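Local coordinates for topoisomerase I-like protein (PDB 2B9S) that probably relaxes supercoiled DNA by nicking and rejoining one strand, as the large, DNA-clasping subunit of a heterodimeric type IB topoisomerase, at residues D[174-179]-D[219-224]; D[60-65]-D[160-165]; D[308-313]-D[358-363]. One frame throughout, in Å; residues are numbered along the deposited sequence.

Contact 1: D[174-179]-D[219-224]. With nucleotides of chain C.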
loop_
_atom_site.group_PDB
_atom_site.type_symbol
_atom_site.label_atom_id
_atom_site.label_comp_id
_atom_site.label_asym_id
_atom_site.label_seq_id
_atom_site.Cartn_x
_atom_site.Cartn_y
_atom_site.Cartn_z
ATOM N N LYS D 174 -18.544 1.194 7.082
ATOM C CA LYS D 174 -19.328 1.628 5.937
ATOM C C LYS D 174 -19.341 0.581 4.806
ATOM O O LYS D 174 -18.336 -0.121 4.567
ATOM C CB LYS D 174 -18.805 2.962 5.424
ATOM C CG LYS D 174 -19.630 3.591 4.281
ATOM C CD LYS D 174 -18.928 4.830 3.842
ATOM C CE LYS D 174 -19.881 5.848 3.289
ATOM N NZ LYS D 174 -20.016 5.735 1.841
ATOM N N LEU D 175 -20.488 0.458 4.130
ATOM C CA LEU D 175 -20.609 -0.496 3.031
ATOM C C LEU D 175 -19.835 -0.082 1.768
ATOM O O LEU D 175 -20.036 1.012 1.212
ATOM C CB LEU D 175 -22.081 -0.819 2.702
ATOM C CG LEU D 175 -22.439 -1.814 1.574
ATOM C CD1 LEU D 175 -21.931 -3.204 1.835
ATOM C CD2 LEU D 175 -23.960 -1.846 1.293
ATOM N N LYS D 176 -18.948 -0.984 1.353
ATOM C CA LYS D 176 -18.326 -0.949 0.051
ATOM C C LYS D 176 -19.238 -1.773 -0.869
ATOM O O LYS D 176 -19.303 -3.000 -0.748
ATOM C CB LYS D 176 -16.928 -1.567 0.141
ATOM C CG LYS D 176 -15.982 -1.170 -0.974
ATOM C CD LYS D 176 -15.092 -2.335 -1.431
ATOM C CE LYS D 176 -14.310 -2.979 -0.340
ATOM N NZ LYS D 176 -13.149 -3.771 -0.837
ATOM N N VAL D 177 -19.971 -1.100 -1.757
ATOM C CA VAL D 177 -20.981 -1.792 -2.565
ATOM C C VAL D 177 -20.395 -2.628 -3.712
ATOM O O VAL D 177 -19.216 -2.463 -4.102
ATOM C CB VAL D 177 -22.126 -0.859 -3.065
ATOM C CG1 VAL D 177 -22.737 -0.068 -1.903
ATOM C CG2 VAL D 177 -21.656 0.078 -4.214
ATOM N N ARG D 178 -21.222 -3.550 -4.208
ATOM C CA ARG D 178 -20.899 -4.395 -5.361
ATOM C C ARG D 178 -20.618 -3.558 -6.599
ATOM O O ARG D 178 -21.422 -2.714 -6.974
ATOM C CB ARG D 178 -22.042 -5.386 -5.659
ATOM C CG ARG D 178 -21.638 -6.504 -6.636
ATOM C CD ARG D 178 -22.701 -7.586 -6.741
ATOM N NE ARG D 178 -22.850 -8.378 -5.514
ATOM C CZ ARG D 178 -22.212 -9.511 -5.221
ATOM N NH1 ARG D 178 -21.324 -10.058 -6.045
ATOM N NH2 ARG D 178 -22.466 -10.107 -4.071
ATOM N N VAL D 179 -19.461 -3.799 -7.201
ATOM C CA VAL D 179 -19.077 -3.199 -8.475
ATOM C C VAL D 179 -19.827 -3.867 -9.653
ATOM O O VAL D 179 -19.755 -5.085 -9.847
ATOM C CB VAL D 179 -17.546 -3.296 -8.685
ATOM C CG1 VAL D 179 -17.107 -2.523 -9.942
ATOM C CG2 VAL D 179 -16.808 -2.793 -7.444
ATOM N N ARG D 219 -14.598 3.342 -9.626
ATOM C CA ARG D 219 -14.567 4.271 -8.519
ATOM C C ARG D 219 -15.230 3.598 -7.308
ATOM O O ARG D 219 -16.376 3.148 -7.376
ATOM C CB ARG D 219 -15.251 5.564 -8.950
ATOM C CG ARG D 219 -15.108 6.710 -7.988
ATOM C CD ARG D 219 -15.600 7.998 -8.624
ATOM N NE ARG D 219 -14.741 8.423 -9.738
ATOM C CZ ARG D 219 -13.660 9.183 -9.588
ATOM N NH1 ARG D 219 -13.298 9.590 -8.364
ATOM N NH2 ARG D 219 -12.938 9.532 -10.653
ATOM N N ASP D 220 -14.468 3.486 -6.228
ATOM C CA ASP D 220 -14.899 2.780 -5.015
ATOM C C ASP D 220 -15.931 3.595 -4.207
ATOM O O ASP D 220 -15.795 4.799 -4.079
ATOM C CB ASP D 220 -13.655 2.408 -4.189
ATOM C CG ASP D 220 -13.932 2.275 -2.709
ATOM O OD1 ASP D 220 -14.189 1.137 -2.279
ATOM O OD2 ASP D 220 -13.854 3.306 -1.981
ATOM N N SER D 221 -16.965 2.932 -3.681
ATOM C CA SER D 221 -18.101 3.636 -3.070
ATOM C C SER D 221 -17.867 4.224 -1.675
ATOM O O SER D 221 -18.598 5.125 -1.262
ATOM C CB SER D 221 -19.332 2.740 -3.036
ATOM O OG SER D 221 -19.132 1.650 -2.154
ATOM N N VAL D 222 -16.874 3.721 -0.950
ATOM C CA VAL D 222 -16.593 4.214 0.408
ATOM C C VAL D 222 -16.241 5.724 0.419
ATOM O O VAL D 222 -16.849 6.485 1.153
ATOM C CB VAL D 222 -15.506 3.369 1.120
ATOM C CG1 VAL D 222 -15.135 3.965 2.459
ATOM C CG2 VAL D 222 -15.969 1.924 1.300
ATOM N N ALA D 223 -15.285 6.130 -0.425
ATOM C CA ALA D 223 -14.760 7.503 -0.480
ATOM C C ALA D 223 -14.535 7.994 -1.933
ATOM O O ALA D 223 -13.988 9.091 -2.145
ATOM C CB ALA D 223 -13.449 7.604 0.341
ATOM N N GLY D 224 -14.967 7.213 -2.929
ATOM C CA GLY D 224 -14.772 7.585 -4.346
ATOM C C GLY D 224 -13.358 7.366 -4.871
ATOM O O GLY D 224 -12.984 7.922 -5.896
ATOM P P DA C 13 -10.275 -1.519 0.628
ATOM O OP1 DA C 13 -11.368 -2.397 1.080
ATOM O OP2 DA C 13 -10.524 -0.537 -0.411
ATOM O "O5'" DA C 13 -9.661 -0.737 1.895
ATOM C "C5'" DA C 13 -9.125 -1.432 3.024
ATOM C "C4'" DA C 13 -7.852 -0.737 3.459
ATOM O "O4'" DA C 13 -6.732 -1.117 2.624
ATOM C "C3'" DA C 13 -7.897 0.787 3.396
ATOM O "O3'" DA C 13 -7.415 1.197 4.641
ATOM C "C2'" DA C 13 -7.018 1.165 2.172
ATOM C "C1'" DA C 13 -6.000 0.029 2.197
ATOM N N9 DA C 13 -5.426 -0.289 0.889
ATOM C C8 DA C 13 -6.157 -0.651 -0.218
ATOM N N7 DA C 13 -5.425 -0.872 -1.274
ATOM C C5 DA C 13 -4.119 -0.680 -0.818
ATOM C C6 DA C 13 -2.863 -0.766 -1.476
ATOM N N6 DA C 13 -2.733 -1.136 -2.751
ATOM N N1 DA C 13 -1.752 -0.482 -0.771
ATOM C C2 DA C 13 -1.879 -0.139 0.539
ATOM N N3 DA C 13 -3.004 -0.016 1.258
ATOM C C4 DA C 13 -4.100 -0.300 0.517
HETATM O O HOH W 1 -17.763 -0.087 -4.527
#
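Val177 N gives its hydrogen to Ser221 OG at 2.9 Å, nearly straight (166° at the hydrogen), the one firm direct bond between residues 174-179 and the hairpin loop 219-224. A chi1 of 67° sets the hydroxyl, placing OG between its own backbone N and carbonyl carbon. A water donates to Val177 O (2.8 Å) and accepts from Ser221 N (3.2 Å), so Val177 N is satisfied by the hydroxyl and Val177 O by the water. Lys174 slides past Val222, its NZ making a weak bond of 3.3 Å to Val222 O. Lys176 lays CB against Val222 CG2 (3.8 Å) and crosses Asp220 at about a right angle, its CG against OD1. Bends at chi2 and chi3, which place CD and CE, turn the chain toward the DNA. Lys176 NZ, salt-bridged to Glu158, donates to DA13 OP1 of chain C at 3.0 Å, a grip on the DNA backbone in keeping with the eukaryotic topoisomerase I DNA-binding fragment. Asp220 OD2 takes a weak bond from Val222 N. The loop joins strands 216-219 and 226-229, while strand 175-176 pairs with strand 161-162 and turns Leu175 onto helices 54-64 and 75-89.

Contact 2: D[60-65]-D[160-165]. With nucleotides of chain C.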
loop_
_atom_site.group_PDB
_atom_site.type_symbol
_atom_site.label_atom_id
_atom_site.label_comp_id
_atom_site.label_asym_id
_atom_site.label_seq_id
_atom_site.Cartn_x
_atom_site.Cartn_y
_atom_site.Cartn_z
ATOM N N ALA D 60 -26.690 -7.454 6.322
ATOM C CA ALA D 60 -26.830 -8.037 7.670
ATOM C C ALA D 60 -25.829 -9.162 7.934
ATOM O O ALA D 60 -25.248 -9.243 9.005
ATOM C CB ALA D 60 -28.285 -8.546 7.893
ATOM N N THR D 61 -25.637 -10.034 6.944
ATOM C CA THR D 61 -24.771 -11.206 7.065
ATOM C C THR D 61 -23.313 -10.772 7.179
ATOM O O THR D 61 -22.538 -11.408 7.863
ATOM C CB THR D 61 -24.977 -12.215 5.846
ATOM O OG1 THR D 61 -26.358 -12.598 5.762
ATOM C CG2 THR D 61 -24.118 -13.489 5.971
ATOM N N MET D 62 -22.945 -9.712 6.475
ATOM C CA MET D 62 -21.586 -9.163 6.509
ATOM C C MET D 62 -21.127 -8.820 7.943
ATOM O O MET D 62 -20.038 -9.196 8.365
ATOM C CB MET D 62 -21.515 -7.918 5.629
ATOM C CG MET D 62 -21.387 -8.168 4.161
ATOM S SD MET D 62 -21.606 -6.609 3.281
ATOM C CE MET D 62 -21.767 -7.292 1.611
ATOM N N PHE D 63 -21.993 -8.133 8.672
ATOM C CA PHE D 63 -21.829 -7.789 10.079
ATOM C C PHE D 63 -21.925 -8.995 11.031
ATOM O O PHE D 63 -21.019 -9.217 11.849
ATOM C CB PHE D 63 -22.913 -6.758 10.437
ATOM C CG PHE D 63 -22.807 -6.187 11.847
ATOM C CD1 PHE D 63 -21.777 -5.309 12.192
ATOM C CD2 PHE D 63 -23.755 -6.511 12.811
ATOM C CE1 PHE D 63 -21.688 -4.771 13.471
ATOM C CE2 PHE D 63 -23.674 -5.965 14.110
ATOM C CZ PHE D 63 -22.642 -5.094 14.429
ATOM N N ALA D 64 -23.024 -9.751 10.923
ATOM C CA ALA D 64 -23.298 -10.946 11.754
ATOM C C ALA D 64 -22.123 -11.897 11.869
ATOM O O ALA D 64 -21.851 -12.451 12.930
ATOM C CB ALA D 64 -24.547 -11.714 11.212
ATOM N N VAL D 65 -21.465 -12.088 10.739
ATOM C CA VAL D 65 -20.348 -13.002 10.507
ATOM C C VAL D 65 -19.042 -12.514 11.180
ATOM O O VAL D 65 -18.119 -13.310 11.469
ATOM C CB VAL D 65 -20.234 -13.104 8.968
ATOM C CG1 VAL D 65 -18.818 -12.999 8.442
ATOM C CG2 VAL D 65 -21.019 -14.306 8.415
ATOM N N PRO D 160 -18.106 -6.916 -2.421
ATOM C CA PRO D 160 -18.675 -5.976 -1.459
ATOM C C PRO D 160 -18.363 -6.358 0.000
ATOM O O PRO D 160 -18.155 -7.535 0.325
ATOM C CB PRO D 160 -20.186 -6.031 -1.729
ATOM C CG PRO D 160 -20.418 -7.243 -2.636
ATOM C CD PRO D 160 -19.116 -7.547 -3.298
ATOM N N GLY D 161 -18.329 -5.363 0.876
ATOM C CA GLY D 161 -18.058 -5.660 2.263
ATOM C C GLY D 161 -18.103 -4.423 3.108
ATOM O O GLY D 161 -18.222 -3.313 2.593
ATOM N N LEU D 162 -18.035 -4.633 4.414
ATOM C CA LEU D 162 -17.919 -3.549 5.385
ATOM C C LEU D 162 -16.480 -3.041 5.399
ATOM O O LEU D 162 -15.540 -3.813 5.624
ATOM C CB LEU D 162 -18.358 -4.048 6.774
ATOM C CG LEU D 162 -19.758 -4.668 6.807
ATOM C CD1 LEU D 162 -20.189 -5.067 8.274
ATOM C CD2 LEU D 162 -20.758 -3.703 6.090
ATOM N N PHE D 163 -16.312 -1.758 5.108
ATOM C CA PHE D 163 -14.987 -1.110 5.007
ATOM C C PHE D 163 -14.051 -1.320 6.201
ATOM O O PHE D 163 -14.357 -0.905 7.318
ATOM C CB PHE D 163 -15.152 0.395 4.762
ATOM C CG PHE D 163 -13.835 1.147 4.643
ATOM C CD1 PHE D 163 -13.500 2.156 5.547
ATOM C CD2 PHE D 163 -12.940 0.836 3.635
ATOM C CE1 PHE D 163 -12.308 2.840 5.431
ATOM C CE2 PHE D 163 -11.736 1.515 3.501
ATOM C CZ PHE D 163 -11.419 2.516 4.397
ATOM N N ARG D 164 -12.896 -1.934 5.942
ATOM C CA ARG D 164 -11.920 -2.217 6.993
ATOM C C ARG D 164 -10.815 -1.176 7.063
ATOM O O ARG D 164 -9.685 -1.389 6.610
ATOM C CB ARG D 164 -11.422 -3.673 6.932
ATOM C CG ARG D 164 -12.531 -4.621 7.414
ATOM C CD ARG D 164 -12.503 -5.996 6.789
ATOM N NE ARG D 164 -11.777 -6.935 7.622
ATOM C CZ ARG D 164 -12.287 -7.999 8.230
ATOM N NH1 ARG D 164 -13.570 -8.320 8.114
ATOM N NH2 ARG D 164 -11.482 -8.762 8.955
ATOM N N GLY D 165 -11.167 -0.033 7.650
ATOM C CA GLY D 165 -10.214 1.035 7.843
ATOM C C GLY D 165 -9.231 0.735 8.952
ATOM O O GLY D 165 -9.579 0.147 9.972
ATOM P P DA C 13 -10.275 -1.519 0.628
ATOM O OP1 DA C 13 -11.368 -2.397 1.080
ATOM O OP2 DA C 13 -10.524 -0.537 -0.411
ATOM O "O5'" DA C 13 -9.661 -0.737 1.895
ATOM C "C5'" DA C 13 -9.125 -1.432 3.024
ATOM C "C4'" DA C 13 -7.852 -0.737 3.459
ATOM O "O4'" DA C 13 -6.732 -1.117 2.624
ATOM C "C3'" DA C 13 -7.897 0.787 3.396
ATOM O "O3'" DA C 13 -7.415 1.197 4.641
ATOM C "C2'" DA C 13 -7.018 1.165 2.172
ATOM C "C1'" DA C 13 -6.000 0.029 2.197
ATOM N N9 DA C 13 -5.426 -0.289 0.889
ATOM C C8 DA C 13 -6.157 -0.651 -0.218
ATOM N N7 DA C 13 -5.425 -0.872 -1.274
ATOM C C5 DA C 13 -4.119 -0.680 -0.818
ATOM C C6 DA C 13 -2.863 -0.766 -1.476
ATOM N N6 DA C 13 -2.733 -1.136 -2.751
ATOM N N1 DA C 13 -1.752 -0.482 -0.771
ATOM C C2 DA C 13 -1.879 -0.139 0.539
ATOM N N3 DA C 13 -3.004 -0.016 1.258
ATOM C C4 DA C 13 -4.100 -0.300 0.517
ATOM P P DA C 14 -7.226 2.743 5.018
ATOM O OP1 DA C 14 -7.341 2.841 6.484
ATOM O OP2 DA C 14 -8.140 3.541 4.206
ATOM O "O5'" DA C 14 -5.730 2.981 4.546
ATOM C "C5'" DA C 14 -4.603 2.687 5.384
ATOM C "C4'" DA C 14 -3.393 3.360 4.761
ATOM O "O4'" DA C 14 -3.175 2.877 3.402
ATOM C "C3'" DA C 14 -3.559 4.856 4.597
ATOM O "O3'" DA C 14 -2.315 5.462 4.914
ATOM C "C2'" DA C 14 -3.919 5.028 3.110
ATOM C "C1'" DA C 14 -3.039 3.953 2.471
ATOM N N9 DA C 14 -3.395 3.542 1.093
ATOM C C8 DA C 14 -4.646 3.325 0.548
ATOM N N7 DA C 14 -4.642 2.944 -0.731
ATOM C C5 DA C 14 -3.282 2.930 -1.049
ATOM C C6 DA C 14 -2.559 2.611 -2.230
ATOM N N6 DA C 14 -3.104 2.243 -3.397
ATOM N N1 DA C 14 -1.214 2.698 -2.198
ATOM C C2 DA C 14 -0.605 3.045 -1.054
ATOM N N3 DA C 14 -1.182 3.356 0.118
ATOM C C4 DA C 14 -2.520 3.282 0.058
#
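Met62 lies against three successive residues, Leu162, Gly161 and Pro160, touching each with a different part of its side chain. Its CB meets Leu162 CG at 3.9 Å, its SD rests by the bare CA of Gly161 at 3.8 Å, and its methyl CE ends beside Pro160, near both the ring carbon CB and the carbonyl O. With chi2 and chi3 both near 180°, the chain stays extended from CG through SD to CE, so that the thioether follows the backbone rather than plugging a single hollow. Leu162 answers as a forked knob directed at the helix. Its CD1 branch fits against the turn between Met62 and Phe63, 3.6 Å from Phe63 N and close to Phe63 CB. The CD2 branch lies 4.1 Å from Met62 SD, and Met62 and Leu162 cross obliquely. The same CD1 comes to the edge of the Phe63 ring, near its plane. This is how helix 54-64 is packed on the short two-stranded antiparallel ribbon 161-162/175-176, within the DNA-binding fragment of eukaryotic-type topoisomerase I. The Phe63 ring continues into an aromatic cluster, stacked with Phe81 and Tyr72 and edge-to-face with Phe104; Leu162 also touches Phe77 and Phe81 of helix 75-89. One residue beyond Leu162 the chain meets DNA instead of the helix. Phe163 CZ lies 3.4 Å from OP2 of DA14 of chain C, the phosphate oxygen being at the ring edge and in its plane. Phe163 CE2 approaches O5' of DA13 of chain C at 3.5 Å. Gly165 N sits above one face of this ring, toward its rim, and Gly165 CA packs by OP1 of DA14 of chain C.

Contact 3: D[308-313]-D[358-363]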
loop_
_atom_site.group_PDB
_atom_site.type_symbol
_atom_site.label_atom_id
_atom_site.label_comp_id
_atom_site.label_asym_id
_atom_site.label_seq_id
_atom_site.Cartn_x
_atom_site.Cartn_y
_atom_site.Cartn_z
ATOM N N LEU D 308 3.678 17.071 10.781
ATOM C CA LEU D 308 3.921 16.935 12.226
ATOM C C LEU D 308 3.358 18.141 12.978
ATOM O O LEU D 308 3.458 19.267 12.524
ATOM C CB LEU D 308 5.403 16.754 12.552
ATOM C CG LEU D 308 6.108 15.514 11.999
ATOM C CD1 LEU D 308 7.625 15.726 12.014
ATOM C CD2 LEU D 308 5.686 14.213 12.735
ATOM N N ARG D 309 2.739 17.867 14.122
ATOM C CA ARG D 309 2.145 18.896 14.966
ATOM C C ARG D 309 2.981 19.021 16.251
ATOM O O ARG D 309 3.779 18.129 16.581
ATOM C CB ARG D 309 0.684 18.556 15.290
ATOM C CG ARG D 309 -0.245 18.483 14.056
ATOM C CD ARG D 309 -1.700 18.341 14.448
ATOM N NE ARG D 309 -1.989 17.020 14.996
ATOM C CZ ARG D 309 -2.448 15.979 14.289
ATOM N NH1 ARG D 309 -2.668 16.087 12.983
ATOM N NH2 ARG D 309 -2.666 14.820 14.893
ATOM N N VAL D 310 2.777 20.123 16.968
ATOM C CA VAL D 310 3.493 20.394 18.214
ATOM C C VAL D 310 3.462 19.209 19.199
ATOM O O VAL D 310 4.490 18.866 19.797
ATOM C CB VAL D 310 3.013 21.736 18.853
ATOM C CG1 VAL D 310 3.621 21.940 20.254
ATOM C CG2 VAL D 310 3.344 22.897 17.911
ATOM N N GLU D 311 2.293 18.580 19.335
ATOM C CA GLU D 311 2.121 17.366 20.142
ATOM C C GLU D 311 2.991 16.143 19.759
ATOM O O GLU D 311 3.111 15.199 20.543
ATOM C CB GLU D 311 0.651 16.950 20.126
ATOM C CG GLU D 311 0.098 16.608 18.720
ATOM C CD GLU D 311 -1.430 16.569 18.674
ATOM O OE1 GLU D 311 -2.056 16.420 19.754
ATOM O OE2 GLU D 311 -2.015 16.703 17.567
ATOM N N HIS D 312 3.570 16.143 18.562
ATOM C CA HIS D 312 4.263 14.942 18.059
ATOM C C HIS D 312 5.721 14.904 18.412
ATOM O O HIS D 312 6.340 13.854 18.287
ATOM C CB HIS D 312 4.097 14.783 16.543
ATOM C CG HIS D 312 2.690 14.503 16.137
ATOM N ND1 HIS D 312 2.083 15.134 15.082
ATOM C CD2 HIS D 312 1.746 13.707 16.693
ATOM C CE1 HIS D 312 0.835 14.720 14.984
ATOM N NE2 HIS D 312 0.605 13.856 15.953
ATOM N N ILE D 313 6.270 16.058 18.816
ATOM C CA ILE D 313 7.653 16.143 19.305
ATOM C C ILE D 313 7.744 16.697 20.732
ATOM O O ILE D 313 6.905 17.474 21.179
ATOM C CB ILE D 313 8.608 16.927 18.344
ATOM C CG1 ILE D 313 8.315 18.434 18.368
ATOM C CG2 ILE D 313 8.611 16.312 16.902
ATOM C CD1 ILE D 313 9.349 19.277 17.610
ATOM N N MET D 358 -1.360 22.428 16.768
ATOM C CA MET D 358 -0.918 23.264 15.652
ATOM C C MET D 358 0.250 22.609 14.908
ATOM O O MET D 358 1.026 21.844 15.520
ATOM C CB MET D 358 -0.529 24.656 16.161
ATOM C CG MET D 358 -1.739 25.574 16.506
ATOM S SD MET D 358 -1.302 27.166 17.293
ATOM C CE MET D 358 -0.403 27.999 15.993
ATOM N N ASP D 359 0.363 22.885 13.599
ATOM C CA ASP D 359 1.463 22.370 12.768
ATOM C C ASP D 359 2.788 23.025 13.127
ATOM O O ASP D 359 2.853 24.245 13.263
ATOM C CB ASP D 359 1.273 22.684 11.269
ATOM C CG ASP D 359 0.099 21.964 10.627
ATOM O OD1 ASP D 359 -0.510 21.065 11.242
ATOM O OD2 ASP D 359 -0.203 22.329 9.463
ATOM N N ILE D 360 3.835 22.203 13.174
ATOM C CA ILE D 360 5.227 22.648 13.294
ATOM C C ILE D 360 5.718 23.344 12.024
ATOM O O ILE D 360 6.324 24.423 12.090
ATOM C CB ILE D 360 6.165 21.452 13.562
ATOM C CG1 ILE D 360 5.801 20.772 14.875
ATOM C CG2 ILE D 360 7.634 21.912 13.564
ATOM C CD1 ILE D 360 6.461 19.429 15.067
ATOM N N PHE D 361 5.478 22.716 10.873
ATOM C CA PHE D 361 5.860 23.310 9.589
ATOM C C PHE D 361 4.671 23.959 8.886
ATOM O O PHE D 361 4.339 23.603 7.771
ATOM C CB PHE D 361 6.555 22.285 8.682
ATOM C CG PHE D 361 7.719 21.578 9.342
ATOM C CD1 PHE D 361 8.835 22.301 9.784
ATOM C CD2 PHE D 361 7.687 20.187 9.538
ATOM C CE1 PHE D 361 9.897 21.648 10.405
ATOM C CE2 PHE D 361 8.732 19.530 10.143
ATOM C CZ PHE D 361 9.853 20.260 10.578
ATOM N N ASP D 362 4.066 24.948 9.539
ATOM C CA ASP D 362 2.883 25.635 9.011
ATOM C C ASP D 362 3.110 26.418 7.699
ATOM O O ASP D 362 2.164 26.717 6.971
ATOM C CB ASP D 362 2.253 26.534 10.097
ATOM C CG ASP D 362 3.044 27.822 10.361
ATOM O OD1 ASP D 362 4.201 27.771 10.868
ATOM O OD2 ASP D 362 2.464 28.898 10.079
ATOM N N GLN D 363 4.374 26.720 7.412
ATOM C CA GLN D 363 4.772 27.456 6.215
ATOM C C GLN D 363 5.445 26.551 5.158
ATOM O O GLN D 363 6.101 27.052 4.243
ATOM C CB GLN D 363 5.692 28.626 6.616
ATOM C CG GLN D 363 5.018 29.679 7.532
ATOM C CD GLN D 363 3.790 30.310 6.895
ATOM O OE1 GLN D 363 3.850 30.766 5.756
ATOM N NE2 GLN D 363 2.671 30.342 7.626
HETATM O O HOH W 2 3.729 20.498 10.164
HETATM O O HOH W 3 -1.040 17.944 10.621
#
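Arg309 and Asp359 face each other as the non-hydrogen-bonded pair of a single antiparallel beta bridge, CA to CA 4.2 Å, joining two loops of the type IB catalytic core. The flanking peptides make the two bonds. Val310 N donates to Met358 O at 2.9 Å, almost along the C=O axis (179° at the oxygen), and Ile360 N donates to Leu308 O at 3.0 Å with a more bent approach (146°). Leu308 O is gripped a second time by a water donating at 2.7 Å, which in turn accepts from Phe361 N. Beside these bonds, Ile360 points at the other loop. Its CD1 lies against Arg309 O and Leu308 CB and meets Ile313 CD1 tip to tip at 3.9 Å.

The next shell fixes Arg309, whose CB and CG still brush Met358 O. Its NE donates to Glu311 OE2 at 2.6 Å in a salt bridge lying close to the guanidinium plane, and its NH2 has a salt bridge with Asp301. His312 CE1 lies above one guanidinium face, toward its rim, while His312 ND1 accepts from Arg309 N at 3.0 Å, so one residue steadies both backbone and side chain. A further water accepts weakly from Arg309 NH1 and donates to Asp359 OD1. Outside this, Ile313 packs on strand 320-326 and on Leu347, and Ile360 on Phe350 of helix 341-351. Phe361 touches Phe350 and helix 272-287, and Ile360 CG2 sits over the centre of its ring, 3.8 Å above the plane.

How the contacts relate
From the N terminus, contact 2 comes first and closes a 94-residue excursion, nearly half of it helix, between helix 54-64 and strand 161-162. The chain then runs into strand 175-176, where contact 1 opens; it closes a 39-residue loop without helix that ends in the hairpin turn after strand 216-219. Contact 3 lies in the catalytic core and closes 44 residues holding three strands and helix 341-351. The three follow in series, none nesting or crossing. Contacts 1 and 2 are joined directly, through the ladder of strands 161-162 and 175-176, with Lys174 O and Phe163 N 2.7 Å apart. Contact 3 stands apart, its nearest atoms about 17 Å from those of contact 2.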